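Local structure of condensin complex subunit 3 (Schizosaccharomyces pombe, 5OQR) at residues A251-W254 against I255-D259; A210-L213 against P214-G217; L280-K283 against K284-V288; R227-I230 against L231-L235; D237-E240 against S241-K244. The protein serves as a regulatory subunit of condensin, the complex required to convert interphase chromatin into condensed, mitotic-like chromosomes. All coordinates share one frame; numbering follows the deposited sequence.

Contact 1 (A251-W254 against I255-D259); sequences AYQW and IENAD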
# COMPACT_ATOMS: atom_id res chain seq x y z
N ALA A 251 -20.87 4.90 2.85
CA ALA A 251 -22.17 4.31 3.12
C ALA A 251 -23.16 5.25 3.79
O ALA A 251 -24.34 4.89 3.90
CB ALA A 251 -22.00 3.05 3.98
N TYR A 252 -22.73 6.42 4.25
CA TYR A 252 -23.64 7.31 4.96
C TYR A 252 -23.62 8.73 4.42
O TYR A 252 -24.65 9.42 4.45
CB TYR A 252 -23.30 7.32 6.46
CG TYR A 252 -23.81 6.10 7.20
CD1 TYR A 252 -25.17 5.87 7.34
CD2 TYR A 252 -22.93 5.19 7.76
CE1 TYR A 252 -25.64 4.76 8.01
CE2 TYR A 252 -23.39 4.08 8.44
CZ TYR A 252 -24.74 3.87 8.56
OH TYR A 252 -25.21 2.76 9.24
N GLN A 253 -22.48 9.19 3.91
CA GLN A 253 -22.41 10.52 3.32
C GLN A 253 -22.60 10.47 1.81
O GLN A 253 -23.51 11.11 1.27
CB GLN A 253 -21.07 11.19 3.66
CG GLN A 253 -21.01 12.65 3.24
CD GLN A 253 -19.60 13.13 2.97
OE1 GLN A 253 -18.64 12.66 3.58
NE2 GLN A 253 -19.47 14.06 2.03
N TRP A 254 -21.75 9.72 1.11
CA TRP A 254 -21.80 9.71 -0.35
C TRP A 254 -23.12 9.17 -0.85
O TRP A 254 -23.69 9.69 -1.82
CB TRP A 254 -20.63 8.90 -0.90
CG TRP A 254 -19.32 9.61 -0.77
CD1 TRP A 254 -19.02 10.62 0.09
CD2 TRP A 254 -18.13 9.37 -1.53
NE1 TRP A 254 -17.72 11.02 -0.08
CE2 TRP A 254 -17.15 10.27 -1.07
CE3 TRP A 254 -17.80 8.48 -2.56
CZ2 TRP A 254 -15.87 10.31 -1.60
CZ3 TRP A 254 -16.52 8.52 -3.08
CH2 TRP A 254 -15.57 9.43 -2.60
N ILE A 255 -23.64 8.12 -0.21
CA ILE A 255 -24.96 7.62 -0.59
C ILE A 255 -26.01 8.71 -0.44
O ILE A 255 -27.01 8.73 -1.16
CB ILE A 255 -25.30 6.37 0.26
CG1 ILE A 255 -26.63 5.76 -0.18
CG2 ILE A 255 -25.39 6.74 1.73
CD1 ILE A 255 -26.69 5.36 -1.65
N GLU A 256 -25.80 9.63 0.50
CA GLU A 256 -26.75 10.73 0.70
C GLU A 256 -26.72 11.69 -0.48
O GLU A 256 -27.77 12.12 -0.97
CB GLU A 256 -26.43 11.46 2.00
CG GLU A 256 -27.63 12.03 2.72
CD GLU A 256 -28.57 10.95 3.23
OE1 GLU A 256 -29.71 10.86 2.73
OE2 GLU A 256 -28.15 10.19 4.12
N ASN A 257 -25.52 12.05 -0.95
CA ASN A 257 -25.41 12.93 -2.11
C ASN A 257 -26.02 12.31 -3.36
O ASN A 257 -26.38 13.04 -4.29
CB ASN A 257 -23.94 13.27 -2.37
CG ASN A 257 -23.25 13.83 -1.15
OD1 ASN A 257 -22.11 13.47 -0.85
ND2 ASN A 257 -23.92 14.72 -0.44
N ALA A 258 -26.16 10.98 -3.40
CA ALA A 258 -26.76 10.28 -4.52
C ALA A 258 -28.23 9.96 -4.28
O ALA A 258 -28.77 9.01 -4.86
CB ALA A 258 -25.99 9.00 -4.82
N ASP A 259 -28.89 10.74 -3.42
CA ASP A 259 -30.33 10.60 -3.17
C ASP A 259 -30.66 9.22 -2.60
O ASP A 259 -31.75 8.69 -2.84
CB ASP A 259 -31.13 10.85 -4.45
CG ASP A 259 -30.60 12.02 -5.25
OD1 ASP A 259 -30.93 13.18 -4.90
OD2 ASP A 259 -29.86 11.79 -6.23
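Gln253 and Asn257 meet one helical turn apart, chiefly through the backbone. Asn257 N donates to Gln253 O at 3.1 Å, in the plane of that carbonyl, and Glu256 N adds a weak bond to the same oxygen. The two side-chain amides do not pair: Gln253 NE2 stays 4.0 Å from Asn257 OD1, with the amide planes 85° apart. With CG turned beside its own backbone N (chi1 -54°), Asn257 carries its amide back over this turn.

The closely packed side is formed by Ala251, Trp254, Ile255 and Ala258. Ile255 lays its CG2 branch against Ala251 O, a carbonyl that also accepts from Arg289 NH1, while its CG1 branch leads off toward Phe285 of helix 275-288. The Trp254 indole stacks on Phe219, whose backbone N also gives Asn257 OD1 a weak hydrogen bond, and the carbonyl O of Trp254 receives Ala258 N at 3.2 Å. Here helix 240-257, the second helix of the fifth HEAT repeat, comes to its end in a Schellman motif: Asp259, at positive phi, is the C-prime residue, with Asp259 N bonded to Glu256 O and Asn260 N to Ile255 O.

On the solvent side the contacts are sparse. Tyr252 and Glu256 are both exposed, and the Glu256 chain, bent at chi2 (66°), leaves OE2 3.6 Å from Tyr252 O, both of them acceptors.

Contact 2 (A210-L213 against P214-G217); sequences ARVL and PKIG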
# COMPACT_ATOMS: atom_id res chain seq x y z
N ALA A 210 -12.61 10.70 7.88
CA ALA A 210 -13.52 10.92 9.00
C ALA A 210 -13.90 12.39 9.16
O ALA A 210 -15.05 12.69 9.52
CB ALA A 210 -12.89 10.40 10.29
N ARG A 211 -12.98 13.30 8.90
CA ARG A 211 -13.21 14.72 9.19
C ARG A 211 -13.02 15.63 7.99
O ARG A 211 -13.83 16.53 7.78
CB ARG A 211 -12.26 15.18 10.31
CG ARG A 211 -12.20 14.26 11.52
CD ARG A 211 -12.52 14.99 12.81
NE ARG A 211 -13.95 15.28 12.94
CZ ARG A 211 -14.51 15.84 14.01
NH1 ARG A 211 -15.82 16.06 14.03
NH2 ARG A 211 -13.77 16.17 15.06
N VAL A 212 -11.98 15.40 7.18
CA VAL A 212 -11.60 16.39 6.18
C VAL A 212 -12.51 16.32 4.96
O VAL A 212 -12.91 17.35 4.42
CB VAL A 212 -10.12 16.21 5.80
CG1 VAL A 212 -9.66 17.38 4.95
CG2 VAL A 212 -9.25 16.08 7.04
N LEU A 213 -12.83 15.12 4.50
CA LEU A 213 -13.64 14.97 3.30
C LEU A 213 -15.08 15.37 3.55
O LEU A 213 -15.68 16.08 2.73
CB LEU A 213 -13.55 13.53 2.77
CG LEU A 213 -12.30 13.26 1.93
CD1 LEU A 213 -12.05 11.77 1.79
CD2 LEU A 213 -12.44 13.89 0.56
N PRO A 214 -15.69 14.94 4.66
CA PRO A 214 -17.04 15.44 4.99
C PRO A 214 -17.17 16.95 4.86
O PRO A 214 -18.26 17.44 4.50
CB PRO A 214 -17.23 14.99 6.44
CG PRO A 214 -16.29 13.84 6.63
CD PRO A 214 -15.35 13.76 5.47
N LYS A 215 -16.11 17.71 5.14
CA LYS A 215 -16.18 19.16 4.97
C LYS A 215 -16.56 19.54 3.55
O LYS A 215 -17.22 20.56 3.34
CB LYS A 215 -14.84 19.79 5.36
CG LYS A 215 -14.75 20.15 6.84
CD LYS A 215 -13.37 19.87 7.42
CE LYS A 215 -12.29 20.72 6.77
NZ LYS A 215 -10.99 20.60 7.49
N ILE A 216 -16.16 18.73 2.57
CA ILE A 216 -16.63 18.92 1.20
C ILE A 216 -18.08 18.46 1.14
O ILE A 216 -18.39 17.29 1.41
CB ILE A 216 -15.75 18.16 0.20
CG1 ILE A 216 -14.30 18.61 0.32
CG2 ILE A 216 -16.23 18.39 -1.22
CD1 ILE A 216 -13.31 17.56 -0.09
N GLY A 217 -18.98 19.38 0.78
CA GLY A 217 -20.40 19.07 0.86
C GLY A 217 -20.78 17.84 0.06
O GLY A 217 -21.48 16.95 0.55
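Ile216 N donates to Leu213 O at 2.7 Å, and a weak bond of 3.3 Å from Lys215 N to Val212 O precedes it; both span three residues, as in a turn. Pro214 has no N-H to offer Ala210 O one turn back; its ring lies there instead, CG 3.3 Å from that oxygen, while CD packs against Leu213 CB. Gln253 of helix 240-257 packs over a face of the ring. With an alanine in place of Pro214, the carbonyl of Ala210 and the side chain of Gln253 would probably lose the ring that covers them, and the backbone at this bend would be less restricted.

Leu213 and Ile216 point the same way and run side by side, CD2 of the leucine meeting CD1 of the isoleucine at 3.8 Å. CG of Leu213 (chi1 -82°) and CG1 of Ile216 both stand beside their own backbone N, and the pair is buried, Leu213 against Met249, Ile216 against Leu190 and Tyr221. The Lys215 chain, in contrast, is exposed; doubly bent, it folds back along the preceding turn, with CD 3.4 Å from Arg211 O. The whole forms the first turn of the loop that joins helix 202-212 to helix 224-235, a helix-loop-helix step of the alpha-solenoid.

Contact 3 (L280-K283 against K284-V288); sequences LAIK and KFFDV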
# COMPACT_ATOMS: atom_id res chain seq x y z
N LEU A 280 -15.66 -3.62 -4.89
CA LEU A 280 -15.28 -3.48 -3.49
C LEU A 280 -16.17 -2.47 -2.78
O LEU A 280 -16.59 -2.70 -1.64
CB LEU A 280 -13.81 -3.08 -3.39
CG LEU A 280 -13.25 -2.82 -1.99
CD1 LEU A 280 -13.27 -4.08 -1.15
CD2 LEU A 280 -11.84 -2.27 -2.09
N ALA A 281 -16.46 -1.35 -3.43
CA ALA A 281 -17.34 -0.35 -2.82
C ALA A 281 -18.71 -0.93 -2.50
O ALA A 281 -19.26 -0.68 -1.42
CB ALA A 281 -17.47 0.86 -3.75
N ILE A 282 -19.27 -1.70 -3.42
CA ILE A 282 -20.58 -2.31 -3.18
C ILE A 282 -20.50 -3.25 -1.99
O ILE A 282 -21.35 -3.22 -1.09
CB ILE A 282 -21.07 -3.04 -4.45
CG1 ILE A 282 -21.34 -2.04 -5.57
CG2 ILE A 282 -22.34 -3.85 -4.16
CD1 ILE A 282 -21.57 -2.67 -6.93
N LYS A 283 -19.49 -4.12 -1.96
CA LYS A 283 -19.36 -5.07 -0.87
C LYS A 283 -19.20 -4.35 0.47
O LYS A 283 -19.81 -4.75 1.47
CB LYS A 283 -18.17 -6.00 -1.12
CG LYS A 283 -18.32 -6.84 -2.37
CD LYS A 283 -17.26 -7.91 -2.46
CE LYS A 283 -17.56 -8.87 -3.60
NZ LYS A 283 -16.59 -9.99 -3.66
N LYS A 284 -18.39 -3.29 0.50
CA LYS A 284 -18.19 -2.57 1.75
C LYS A 284 -19.44 -1.81 2.17
O LYS A 284 -19.76 -1.73 3.36
CB LYS A 284 -17.00 -1.61 1.62
CG LYS A 284 -15.64 -2.30 1.61
CD LYS A 284 -15.45 -3.16 2.84
CE LYS A 284 -13.98 -3.40 3.15
NZ LYS A 284 -13.34 -4.32 2.18
N PHE A 285 -20.17 -1.25 1.20
CA PHE A 285 -21.43 -0.59 1.53
C PHE A 285 -22.37 -1.54 2.26
O PHE A 285 -23.01 -1.16 3.25
CB PHE A 285 -22.09 -0.06 0.26
CG PHE A 285 -23.47 0.49 0.48
CD1 PHE A 285 -24.58 -0.32 0.32
CD2 PHE A 285 -23.65 1.81 0.84
CE1 PHE A 285 -25.85 0.18 0.52
CE2 PHE A 285 -24.92 2.32 1.04
CZ PHE A 285 -26.02 1.50 0.88
N PHE A 286 -22.48 -2.78 1.78
CA PHE A 286 -23.39 -3.74 2.38
C PHE A 286 -22.82 -4.42 3.61
O PHE A 286 -23.57 -5.07 4.35
CB PHE A 286 -23.80 -4.79 1.35
CG PHE A 286 -24.77 -4.27 0.33
CD1 PHE A 286 -26.02 -3.83 0.70
CD2 PHE A 286 -24.42 -4.23 -1.01
CE1 PHE A 286 -26.91 -3.35 -0.23
CE2 PHE A 286 -25.31 -3.75 -1.95
CZ PHE A 286 -26.56 -3.31 -1.56
N ASP A 287 -21.51 -4.31 3.86
CA ASP A 287 -20.98 -4.68 5.16
C ASP A 287 -21.41 -3.68 6.22
O ASP A 287 -21.69 -4.06 7.36
CB ASP A 287 -19.45 -4.78 5.10
CG ASP A 287 -18.97 -6.09 4.50
OD1 ASP A 287 -19.68 -7.11 4.62
OD2 ASP A 287 -17.87 -6.10 3.90
N VAL A 288 -21.49 -2.40 5.85
CA VAL A 288 -21.95 -1.37 6.77
C VAL A 288 -23.47 -1.38 6.87
O VAL A 288 -24.03 -1.20 7.96
CB VAL A 288 -21.42 0.00 6.32
CG1 VAL A 288 -21.90 1.10 7.25
CG2 VAL A 288 -19.91 -0.01 6.23
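Phe285 N donates to Ala281 O at 2.8 Å, with an N-H...O angle of 159°, the shortest bond of a regular alpha-helical series. Lys284 N to Leu280 O, Phe286 N to Ile282 O and Asp287 N to Lys283 O continue it.

On one side of the helix Ile282 and Phe286 run next to each other in the same direction. With chi1 at -66°, the CG2 branch of Ile282 stands anti to its backbone N and meets Phe286 CE2 at 3.7 Å. The Phe286 ring is covered in turn by an edge of its neighbour: Phe285 CD1 sits 3.7 Å above its centre. On another side, the Lys284 chain bends at chi2 and chi4 and slants across Leu280, bringing NZ to 3.3 Å from Leu280 CD1; that ammonium makes a weak hydrogen bond with Leu235 O. Lys283 instead extends fully, to a salt bridge with Glu319 of helix 308-324.

Phe285 packs on Leu250 of helix 240-257, whereas Ile282 packs on Leu313 and Thr316 of helix 308-324. Such a helix, giving different faces to helices earlier and later in the chain, is characteristic of the layered alpha-solenoid fold.

Contact 4 (R227-I230 against L231-L235); sequences RVRI and LKWGL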
# COMPACT_ATOMS: atom_id res chain seq x y z
N ARG A 227 -12.59 10.39 -7.09
CA ARG A 227 -13.54 9.57 -6.34
C ARG A 227 -13.07 8.13 -6.27
O ARG A 227 -13.19 7.48 -5.22
CB ARG A 227 -14.92 9.63 -7.00
CG ARG A 227 -15.46 11.02 -7.25
CD ARG A 227 -16.67 10.96 -8.16
NE ARG A 227 -17.10 12.28 -8.61
CZ ARG A 227 -18.00 12.49 -9.56
NH1 ARG A 227 -18.57 11.46 -10.17
NH2 ARG A 227 -18.32 13.73 -9.91
N VAL A 228 -12.54 7.60 -7.37
CA VAL A 228 -12.14 6.19 -7.41
C VAL A 228 -10.85 5.99 -6.63
O VAL A 228 -10.69 4.99 -5.92
CB VAL A 228 -12.02 5.72 -8.87
CG1 VAL A 228 -11.48 4.30 -8.94
CG2 VAL A 228 -13.36 5.82 -9.56
N ARG A 229 -9.90 6.92 -6.76
CA ARG A 229 -8.64 6.77 -6.06
C ARG A 229 -8.85 6.81 -4.55
O ARG A 229 -8.17 6.10 -3.80
CB ARG A 229 -7.67 7.87 -6.50
CG ARG A 229 -6.21 7.53 -6.25
CD ARG A 229 -5.27 8.30 -7.18
NE ARG A 229 -5.23 9.73 -6.87
CZ ARG A 229 -5.73 10.70 -7.64
NH1 ARG A 229 -6.31 10.42 -8.80
NH2 ARG A 229 -5.63 11.96 -7.25
N ILE A 230 -9.81 7.62 -4.09
CA ILE A 230 -10.15 7.66 -2.67
C ILE A 230 -10.60 6.28 -2.20
O ILE A 230 -10.03 5.70 -1.28
CB ILE A 230 -11.23 8.73 -2.41
CG1 ILE A 230 -10.66 10.12 -2.66
CG2 ILE A 230 -11.76 8.62 -0.98
CD1 ILE A 230 -11.70 11.21 -2.66
N LEU A 231 -11.65 5.76 -2.84
CA LEU A 231 -12.23 4.49 -2.39
C LEU A 231 -11.22 3.35 -2.51
O LEU A 231 -11.17 2.47 -1.65
CB LEU A 231 -13.49 4.19 -3.19
CG LEU A 231 -14.57 5.26 -3.16
CD1 LEU A 231 -15.73 4.86 -4.05
CD2 LEU A 231 -15.05 5.51 -1.73
N LYS A 232 -10.42 3.36 -3.57
CA LYS A 232 -9.41 2.31 -3.74
C LYS A 232 -8.48 2.27 -2.54
O LYS A 232 -8.18 1.19 -2.01
CB LYS A 232 -8.63 2.54 -5.03
CG LYS A 232 -7.71 1.38 -5.40
CD LYS A 232 -6.78 1.74 -6.55
CE LYS A 232 -5.70 2.72 -6.10
NZ LYS A 232 -4.71 2.99 -7.18
N TRP A 233 -8.00 3.43 -2.10
CA TRP A 233 -7.11 3.48 -0.94
C TRP A 233 -7.86 3.17 0.35
O TRP A 233 -7.42 2.35 1.16
CB TRP A 233 -6.44 4.85 -0.86
CG TRP A 233 -5.33 5.05 -1.85
CD1 TRP A 233 -4.53 4.09 -2.40
CD2 TRP A 233 -4.89 6.30 -2.39
NE1 TRP A 233 -3.63 4.66 -3.26
CE2 TRP A 233 -3.82 6.01 -3.27
CE3 TRP A 233 -5.29 7.62 -2.23
CZ2 TRP A 233 -3.15 7.01 -3.98
CZ3 TRP A 233 -4.62 8.61 -2.93
CH2 TRP A 233 -3.57 8.30 -3.80
N GLY A 234 -9.00 3.83 0.55
CA GLY A 234 -9.70 3.69 1.82
C GLY A 234 -10.20 2.27 2.07
O GLY A 234 -9.96 1.70 3.13
N LEU A 235 -10.90 1.70 1.09
CA LEU A 235 -11.53 0.40 1.28
C LEU A 235 -10.54 -0.75 1.28
O LEU A 235 -10.91 -1.86 1.70
CB LEU A 235 -12.59 0.18 0.20
CG LEU A 235 -13.60 1.31 0.04
CD1 LEU A 235 -14.62 0.93 -1.02
CD2 LEU A 235 -14.29 1.63 1.36
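Arg229 and Trp233 lie side by side, one turn apart and pointing the same way, with the aliphatic part of the arginine over the indole. Arg229 CG sits 3.7 Å from the centroid of the six-membered ring and only 13° off its normal, a CH-pi contact. The chain then bends at chi3, so the guanidinium does not lie flat on the ring: the two planes are 77° apart, and Trp233 CH2 is met at the edge of the guanidinium, with NE 3.8 Å away. On the same face, nearer the rim, stands Arg229 O, 3.2 Å above the ring plane; it also accepts Trp233 N. The indole is folded back over this turn because its CG lies beside its own backbone N (chi1 -76°).

Beyond this pair the backbone bonds of helix 224-235 run on, the shortest from Gly234 N to Ile230 O at 2.8 Å. Leu231 leans over Arg227 O, its CG 3.3 Å from that oxygen, and with Ile230 faces helix 240-257, its partner in the fifth HEAT repeat, through Trp254 and Met249. Arg227 reaches away, its guanidinium hydrogen-bonded to the carbonyls of Arg268, Arg220 and Leu222.

Trp233 NE1 and Lys232 NZ each hydrogen-bond to an aromatic side chain of another protein chain. Putting an alanine at Trp233 would probably leave the Arg229 methylenes without the ring they rest on and the other chain without the hydrogen bond from NE1. The indole thus takes apolar methylenes of its own helix on a face, while its N-H and its ring both meet aromatic side chains across the subunit interface.

Contact 5 (D237-E240 against S241-K244); sequences DRDE and SVEK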
# COMPACT_ATOMS: atom_id res chain seq x y z
N ASP A 237 -7.46 -0.32 2.82
CA ASP A 237 -6.45 0.09 3.77
C ASP A 237 -6.12 -1.05 4.74
O ASP A 237 -6.97 -1.87 5.08
CB ASP A 237 -6.90 1.32 4.55
CG ASP A 237 -5.77 1.97 5.32
OD1 ASP A 237 -5.55 1.58 6.49
OD2 ASP A 237 -5.11 2.86 4.76
N ARG A 238 -4.87 -1.07 5.19
CA ARG A 238 -4.40 -2.15 6.05
C ARG A 238 -4.94 -2.02 7.47
O ARG A 238 -5.08 -3.03 8.17
CB ARG A 238 -2.87 -2.17 6.07
CG ARG A 238 -2.22 -2.22 4.70
CD ARG A 238 -2.21 -3.64 4.15
NE ARG A 238 -1.69 -3.68 2.79
CZ ARG A 238 -1.25 -4.78 2.18
NH1 ARG A 238 -1.26 -5.94 2.81
NH2 ARG A 238 -0.79 -4.71 0.94
N ASP A 239 -5.24 -0.81 7.91
CA ASP A 239 -5.70 -0.57 9.28
C ASP A 239 -7.21 -0.73 9.35
O ASP A 239 -7.94 -0.18 8.53
CB ASP A 239 -5.29 0.82 9.76
CG ASP A 239 -5.55 1.01 11.24
OD1 ASP A 239 -6.72 1.14 11.63
OD2 ASP A 239 -4.57 1.04 12.02
N GLU A 240 -7.66 -1.49 10.35
CA GLU A 240 -9.09 -1.76 10.50
C GLU A 240 -9.90 -0.49 10.69
O GLU A 240 -11.05 -0.41 10.25
CB GLU A 240 -9.31 -2.72 11.67
CG GLU A 240 -10.68 -3.36 11.72
CD GLU A 240 -10.82 -4.34 12.87
OE1 GLU A 240 -9.79 -4.70 13.47
OE2 GLU A 240 -11.96 -4.76 13.17
N SER A 241 -9.32 0.52 11.35
CA SER A 241 -10.06 1.75 11.64
C SER A 241 -10.15 2.66 10.43
O SER A 241 -11.21 3.22 10.15
CB SER A 241 -9.42 2.49 12.81
OG SER A 241 -9.74 1.87 14.04
N VAL A 242 -9.04 2.85 9.71
CA VAL A 242 -9.07 3.67 8.50
C VAL A 242 -10.05 3.08 7.50
O VAL A 242 -10.86 3.79 6.89
CB VAL A 242 -7.66 3.81 7.90
CG1 VAL A 242 -7.68 4.77 6.73
CG2 VAL A 242 -6.65 4.26 8.95
N GLU A 243 -9.98 1.76 7.31
CA GLU A 243 -10.87 1.09 6.38
C GLU A 243 -12.33 1.28 6.80
O GLU A 243 -13.21 1.42 5.94
CB GLU A 243 -10.51 -0.39 6.30
CG GLU A 243 -11.16 -1.13 5.16
CD GLU A 243 -12.39 -1.89 5.59
OE1 GLU A 243 -12.25 -2.84 6.38
OE2 GLU A 243 -13.50 -1.52 5.15
N LYS A 244 -12.59 1.29 8.10
CA LYS A 244 -13.96 1.48 8.59
C LYS A 244 -14.43 2.91 8.35
O LYS A 244 -15.60 3.14 8.04
CB LYS A 244 -14.04 1.14 10.07
CG LYS A 244 -15.26 0.35 10.47
CD LYS A 244 -16.55 1.07 10.13
CE LYS A 244 -17.75 0.33 10.71
NZ LYS A 244 -19.04 0.87 10.23
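Asp239 meets Ser241 and Val242 as the N-cap of helix 240-257, and hydrogen bonds dominate the contact. Asp239 OD1 accepts Ser241 N at 2.7 Å, on the anti side of the carboxylate and 16° out of its plane, and the same oxygen takes a weak bond of 3.5 Å from Val242 N. CG anti to the backbone N (chi1 -171°) is what swings the carboxylate over these first-turn amides. The main chain takes over at once: Glu243 N bonds to Asp239 O and Lys244 N to Glu240 O, each at 3.1 Å. Just upstream, Asp237 OD1 accepts Asp239 N at 2.8 Å, an Asx turn just before the cap.

Van der Waals contacts centre on Val242. Its CG1 lies against the Asp237 carboxylate, 3.7 Å from Asp237 CG, and its CG2 packs at 3.8 Å on CB of Asp239, the side chains of Val242 and Asp239 crossing at about a right angle. The valine also touches Arg205 and Tyr209 of helix 202-212, while Glu243 packs on Lys284 of helix 275-288.

Ionic partners come from outside the two segments. Arg205 NH2 forms a salt bridge with Asp237 OD1, so one oxygen holds both a guanidinium and a backbone amide. The end of the Lys244 chain leads off to a salt bridge with Asp248, one turn further along its own helix.

With a guanidinium at Asp237 and the amino end of a helix dipole at Asp239, both aspartates are probably stabilised as carboxylates; conversely, the negative charge of Asp239 is likely to ease the start of the second helix of the fifth HEAT repeat.

Contacts 4, 5 and 1 follow one another through the fifth HEAT repeat: the first helix, the start of the second, and its end. Contacts 5 and 1 share helix 240-257 yet have centres about 20 Å apart, while contact 4 touches both. Contacts 2 and 3 flank the repeat, before and after it in the chain. Contact 2 touches contacts 1 and 4. Contact 3 meets all three contacts of the repeat: contact 4 through Leu280 CD2 and Leu235 CB at 3.4 Å, contact 1 through Val288 CG1 and Tyr252 CE2 at 3.5 Å, and contact 5 through Lys284 and Val288. Contacts 2 and 3 do not touch, their nearest atoms being about 13 Å apart.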